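Long-range contacts in DraIII (Deinococcus radiophilus, PDB 4L0K), which is a type II restriction endonuclease that cleaves double-stranded DNA, probably through a nuclease domain of the His-Me finger (beta-beta-alpha-metal) class: residues A126-G131 against A152-C157; C157-L162 against G195-F200. One frame throughout, in Å; residues are numbered along the deposited sequence.

Contact 1 of 2, residues A126-G131 against A152-C157; sequences AYQLHG and AGSTNC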
loop_
_atom_site.group_PDB
_atom_site.type_symbol
_atom_site.label_atom_id
_atom_site.label_comp_id
_atom_site.label_asym_id
_atom_site.label_seq_id
_atom_site.Cartn_x
_atom_site.Cartn_y
_atom_site.Cartn_z
ATOM N N ALA A 126 -2.165 6.993 -23.614
ATOM C CA ALA A 126 -2.944 5.785 -23.916
ATOM C C ALA A 126 -2.846 5.403 -25.396
ATOM O O ALA A 126 -2.722 4.225 -25.738
ATOM C CB ALA A 126 -4.401 5.932 -23.475
ATOM N N TYR A 127 -2.878 6.402 -26.273
ATOM C CA TYR A 127 -2.746 6.105 -27.702
ATOM C C TYR A 127 -1.344 5.597 -28.108
ATOM O O TYR A 127 -1.129 5.197 -29.248
ATOM C CB TYR A 127 -3.196 7.307 -28.559
ATOM C CG TYR A 127 -4.694 7.346 -28.725
ATOM C CD1 TYR A 127 -5.344 6.359 -29.455
ATOM C CD2 TYR A 127 -5.465 8.354 -28.148
ATOM C CE1 TYR A 127 -6.721 6.366 -29.610
ATOM C CE2 TYR A 127 -6.859 8.373 -28.306
ATOM C CZ TYR A 127 -7.477 7.369 -29.035
ATOM O OH TYR A 127 -8.853 7.333 -29.202
ATOM N N GLN A 128 -0.411 5.609 -27.163
ATOM C CA GLN A 128 0.946 5.135 -27.386
ATOM C C GLN A 128 1.225 3.847 -26.605
ATOM O O GLN A 128 2.377 3.431 -26.462
ATOM C CB GLN A 128 1.947 6.214 -26.971
ATOM C CG GLN A 128 1.936 7.455 -27.853
ATOM C CD GLN A 128 2.831 8.550 -27.320
ATOM O OE1 GLN A 128 4.014 8.629 -27.663
ATOM N NE2 GLN A 128 2.274 9.402 -26.466
ATOM N N LEU A 129 0.166 3.227 -26.094
ATOM C CA LEU A 129 0.251 1.899 -25.492
ATOM C C LEU A 129 0.478 0.869 -26.597
ATOM O O LEU A 129 -0.087 0.999 -27.682
ATOM C CB LEU A 129 -1.086 1.566 -24.821
ATOM C CG LEU A 129 -1.350 1.521 -23.312
ATOM C CD1 LEU A 129 -0.121 1.807 -22.467
ATOM C CD2 LEU A 129 -2.525 2.419 -22.920
ATOM N N HIS A 130 1.272 -0.164 -26.338
ATOM C CA HIS A 130 1.269 -1.299 -27.256
ATOM C C HIS A 130 -0.143 -1.893 -27.365
ATOM O O HIS A 130 -0.775 -2.222 -26.355
ATOM C CB HIS A 130 2.265 -2.389 -26.838
ATOM C CG HIS A 130 2.409 -3.489 -27.851
ATOM N ND1 HIS A 130 1.663 -4.650 -27.807
ATOM C CD2 HIS A 130 3.201 -3.595 -28.945
ATOM C CE1 HIS A 130 1.988 -5.420 -28.830
ATOM N NE2 HIS A 130 2.919 -4.804 -29.536
ATOM N N GLY A 131 -0.628 -2.032 -28.598
ATOM C CA GLY A 131 -1.943 -2.594 -28.852
ATOM C C GLY A 131 -3.052 -1.545 -28.914
ATOM O O GLY A 131 -4.219 -1.880 -29.108
ATOM N N ALA A 152 4.410 5.282 -31.347
ATOM C CA ALA A 152 3.806 3.989 -31.076
ATOM C C ALA A 152 4.601 3.161 -30.059
ATOM O O ALA A 152 5.833 3.045 -30.160
ATOM C CB ALA A 152 3.649 3.214 -32.378
ATOM N N GLY A 153 3.893 2.604 -29.075
ATOM C CA GLY A 153 4.497 1.667 -28.133
ATOM C C GLY A 153 5.495 2.278 -27.153
ATOM O O GLY A 153 6.205 1.555 -26.462
ATOM N N SER A 154 5.547 3.605 -27.080
ATOM C CA SER A 154 6.499 4.269 -26.194
ATOM C C SER A 154 6.023 4.349 -24.749
ATOM O O SER A 154 6.820 4.626 -23.856
ATOM C CB SER A 154 6.793 5.691 -26.681
ATOM O OG SER A 154 5.597 6.453 -26.798
ATOM N N THR A 155 4.731 4.126 -24.518
ATOM C CA THR A 155 4.178 4.297 -23.180
ATOM C C THR A 155 4.672 3.224 -22.219
ATOM O O THR A 155 4.377 2.042 -22.402
ATOM C CB THR A 155 2.641 4.362 -23.206
ATOM O OG1 THR A 155 2.254 5.576 -23.860
ATOM C CG2 THR A 155 2.065 4.382 -21.778
ATOM N N ASN A 156 5.448 3.644 -21.213
ATOM C CA ASN A 156 5.968 2.721 -20.193
ATOM C C ASN A 156 5.447 3.001 -18.766
ATOM O O ASN A 156 5.032 4.124 -18.461
ATOM C CB ASN A 156 7.501 2.770 -20.146
ATOM C CG ASN A 156 8.136 2.550 -21.490
ATOM O OD1 ASN A 156 7.646 1.765 -22.295
ATOM N ND2 ASN A 156 9.243 3.253 -21.749
ATOM N N CYS A 157 5.503 1.990 -17.898
ATOM C CA CYS A 157 5.391 2.206 -16.456
ATOM C C CYS A 157 6.340 3.337 -16.070
ATOM O O CYS A 157 7.518 3.301 -16.424
ATOM C CB CYS A 157 5.741 0.914 -15.690
ATOM S SG CYS A 157 5.604 0.948 -13.827
HETATM O O HOH W 1 0.954 2.315 -29.724
HETATM O O HOH W 2 4.103 0.528 -24.928
#
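Gln128 and Thr155 lie side by side where the loop 126-131, leaving helix 112-126, meets the loop 152-157 that follows helix 137-147. Gln128 sends CG anti to its carbonyl carbon (chi1 -68°) and stays extended beyond it, so its chain runs past Ser154 OG. Thr155 OG1 comes against the base of that chain, 3.2 Å from Gln128 CB, while the polar end of Gln128 brings OE1 to within 2.8 Å of Ser154 OG. Both hydroxyls have partners outside the two loops: Thr155 OG1 bonds to Leu125 O and Ser154 OG to Val151 O. The Gln128 amide is held at both atoms, OE1 by Val151 N and NE2 by Trp124 O. The other branch of Thr155, CG2, stands anti to its backbone N and crosses Leu129 obliquely, methyl to methyl, with Leu129 CD1 3.4 Å from Thr155 CG2.

Between the main chains, Thr155 N donates to Gln128 O over 3.1 Å; the bond is nearly straight at hydrogen (162°), but the donor sits well above the carbonyl plane. Gln128 O lies within a type I turn from Ala126 to Leu129, closed by Leu129 N to Ala126 O. Water 1 links Leu129 O (2.6 Å) to Gly153 N, and water 2 accepts from His130 N and reaches Thr155 O at 3.0 Å. The amide of Gln128 and the hydroxyl of Thr155 meanwhile serve carbonyls of Trp124 and Leu125, giving the last turn of helix 112-126 side-chain partners drawn from both loops.

Contact 2 of 2, residues C157-L162 against G195-F200; sequences CEICKL and GFAHRF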
loop_
_atom_site.group_PDB
_atom_site.type_symbol
_atom_site.label_atom_id
_atom_site.label_comp_id
_atom_site.label_asym_id
_atom_site.label_seq_id
_atom_site.Cartn_x
_atom_site.Cartn_y
_atom_site.Cartn_z
ATOM N N CYS A 157 5.503 1.990 -17.898
ATOM C CA CYS A 157 5.391 2.206 -16.456
ATOM C C CYS A 157 6.340 3.337 -16.070
ATOM O O CYS A 157 7.518 3.301 -16.424
ATOM C CB CYS A 157 5.741 0.914 -15.690
ATOM S SG CYS A 157 5.604 0.948 -13.827
ATOM N N GLU A 158 5.831 4.350 -15.365
ATOM C CA GLU A 158 6.658 5.490 -14.950
ATOM C C GLU A 158 7.722 5.098 -13.936
ATOM O O GLU A 158 8.758 5.763 -13.858
ATOM C CB GLU A 158 5.809 6.632 -14.375
ATOM C CG GLU A 158 4.863 7.235 -15.366
ATOM C CD GLU A 158 5.577 8.025 -16.448
ATOM O OE1 GLU A 158 6.708 8.496 -16.191
ATOM O OE2 GLU A 158 4.996 8.179 -17.545
ATOM N N ILE A 159 7.431 4.053 -13.148
ATOM C CA ILE A 159 8.385 3.460 -12.209
ATOM C C ILE A 159 9.225 2.300 -12.808
ATOM O O ILE A 159 10.421 2.479 -12.917
ATOM C CB ILE A 159 7.690 2.969 -10.917
ATOM C CG1 ILE A 159 6.984 4.126 -10.212
ATOM C CG2 ILE A 159 8.697 2.296 -10.001
ATOM C CD1 ILE A 159 5.488 4.090 -10.333
ATOM N N CYS A 160 8.586 1.154 -13.149
ATOM C CA CYS A 160 9.171 -0.067 -13.816
ATOM C C CYS A 160 10.095 0.347 -15.037
ATOM O O CYS A 160 11.175 -0.190 -15.238
ATOM C CB CYS A 160 8.048 -1.195 -14.194
ATOM S SG CYS A 160 6.165 -0.959 -13.347
ATOM N N LYS A 161 9.658 1.341 -15.815
ATOM C CA LYS A 161 10.138 1.627 -17.182
ATOM C C LYS A 161 9.843 0.526 -18.203
ATOM O O LYS A 161 10.357 0.569 -19.325
ATOM C CB LYS A 161 11.623 2.031 -17.274
ATOM C CG LYS A 161 12.053 3.143 -16.349
ATOM C CD LYS A 161 11.166 4.372 -16.413
ATOM C CE LYS A 161 11.784 5.481 -15.532
ATOM N NZ LYS A 161 10.881 6.607 -15.163
ATOM N N LEU A 162 9.028 -0.453 -17.809
ATOM C CA LEU A 162 8.557 -1.511 -18.705
ATOM C C LEU A 162 7.449 -1.006 -19.615
ATOM O O LEU A 162 6.576 -0.269 -19.168
ATOM C CB LEU A 162 8.029 -2.704 -17.900
ATOM C CG LEU A 162 9.055 -3.721 -17.414
ATOM C CD1 LEU A 162 8.358 -4.833 -16.668
ATOM C CD2 LEU A 162 9.811 -4.268 -18.610
ATOM N N GLY A 195 1.322 9.824 -15.314
ATOM C CA GLY A 195 1.469 8.796 -16.326
ATOM C C GLY A 195 0.792 7.511 -15.910
ATOM O O GLY A 195 -0.103 7.537 -15.089
ATOM N N PHE A 196 1.227 6.384 -16.454
ATOM C CA PHE A 196 0.699 5.098 -16.020
ATOM C C PHE A 196 1.771 4.268 -15.310
ATOM O O PHE A 196 2.985 4.403 -15.591
ATOM C CB PHE A 196 0.116 4.324 -17.208
ATOM C CG PHE A 196 -1.049 5.018 -17.882
ATOM C CD1 PHE A 196 -2.144 5.433 -17.155
ATOM C CD2 PHE A 196 -1.037 5.239 -19.246
ATOM C CE1 PHE A 196 -3.207 6.067 -17.768
ATOM C CE2 PHE A 196 -2.103 5.877 -19.885
ATOM C CZ PHE A 196 -3.189 6.298 -19.132
ATOM N N ALA A 197 1.321 3.423 -14.381
ATOM C CA ALA A 197 2.220 2.524 -13.643
ATOM C C ALA A 197 1.527 1.210 -13.314
ATOM O O ALA A 197 0.320 1.192 -13.064
ATOM C CB ALA A 197 2.689 3.180 -12.366
ATOM N N HIS A 198 2.283 0.111 -13.321
ATOM C CA HIS A 198 1.812 -1.125 -12.704
ATOM C C HIS A 198 1.350 -0.849 -11.287
ATOM O O HIS A 198 1.957 -0.037 -10.577
ATOM C CB HIS A 198 2.932 -2.161 -12.599
ATOM C CG HIS A 198 3.453 -2.616 -13.914
ATOM N ND1 HIS A 198 4.651 -2.174 -14.425
ATOM C CD2 HIS A 198 2.925 -3.453 -14.840
ATOM C CE1 HIS A 198 4.846 -2.733 -15.609
ATOM N NE2 HIS A 198 3.813 -3.509 -15.883
ATOM N N ARG A 199 0.295 -1.545 -10.882
ATOM C CA ARG A 199 -0.191 -1.497 -9.509
ATOM C C ARG A 199 0.963 -1.699 -8.532
ATOM O O ARG A 199 1.194 -0.864 -7.655
ATOM C CB ARG A 199 -1.245 -2.577 -9.307
ATOM C CG ARG A 199 -1.527 -2.910 -7.864
ATOM C CD ARG A 199 -2.684 -2.119 -7.326
ATOM N NE ARG A 199 -2.783 -2.274 -5.877
ATOM C CZ ARG A 199 -3.377 -1.407 -5.061
ATOM N NH1 ARG A 199 -3.404 -1.649 -3.757
ATOM N NH2 ARG A 199 -3.938 -0.299 -5.544
ATOM N N PHE A 200 1.718 -2.777 -8.718
ATOM C CA PHE A 200 2.838 -3.053 -7.824
ATOM C C PHE A 200 3.785 -1.856 -7.695
ATOM O O PHE A 200 4.137 -1.445 -6.581
ATOM C CB PHE A 200 3.645 -4.297 -8.247
ATOM C CG PHE A 200 4.804 -4.576 -7.328
ATOM C CD1 PHE A 200 4.629 -5.359 -6.182
ATOM C CD2 PHE A 200 6.045 -3.999 -7.562
ATOM C CE1 PHE A 200 5.688 -5.583 -5.296
ATOM C CE2 PHE A 200 7.113 -4.219 -6.683
ATOM C CZ PHE A 200 6.928 -5.008 -5.544
HETATM O O HOH W 3 3.156 6.331 -18.483
#
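Strands 179-183 and 194-198 with helix 199-205 are consistent with the beta-beta-alpha unit of His-Me finger nucleases, and the turn 157-162 packs on its second strand. The tight part gathers round His198, the N-cap residue of the helix. Cys157 SG, anti to its backbone N (chi1 -178°), comes obliquely to the imidazole, 3.3 Å from His198 ND1, and lies 4.0 Å from Ala197 CB. Cys160 SG stands at the ring edge, modelled in disulfides with both Cys157 and Cys201. Since one sulfur cannot hold two disulfides, the Cys-x-x-Cys pair with His198 and Cys201 is probably a zinc-type site modelled without its metal; His198 ND1 has no partner in the model. Ile159 CD1 closes on Ala197 CB at 3.6 Å, and Glu158 N donates to Phe196 O (2.9 Å) nearly along the C=O axis.

The flanks are looser. Leu162 CB meets the ring edge in plane at His198 CE1 (3.9 Å), beside Arg223 of the second subunit, which also bonds Cys160 O. At the other end the Glu158 chain bends at chi2 (-70°) over Gly195 CA, and water 3 donates to Glu158 OE2 at 2.8 Å while accepting from Phe196 N.

Overall arrangement
Contacts 1 and 2 follow one another along the chain and share Cys157, where the loop 152-157 runs on into the turn 157-162; their centres lie about 12 Å apart. Contact 1 is partly buried and joins two loops by polar groups, water and one small apolar touch. Contact 2 is the more buried, built on sulfur, imidazole and methyl groups against the probable beta-beta-alpha unit, and it alone reaches the second subunit. Phe196 connects them: Phe196 CD2 packs 4.1 Å from Thr155 CG2, and Phe196 CE2 near Ala126 N. The segment 152-162 therefore spans from the end of helix 112-126 to strand 194-198.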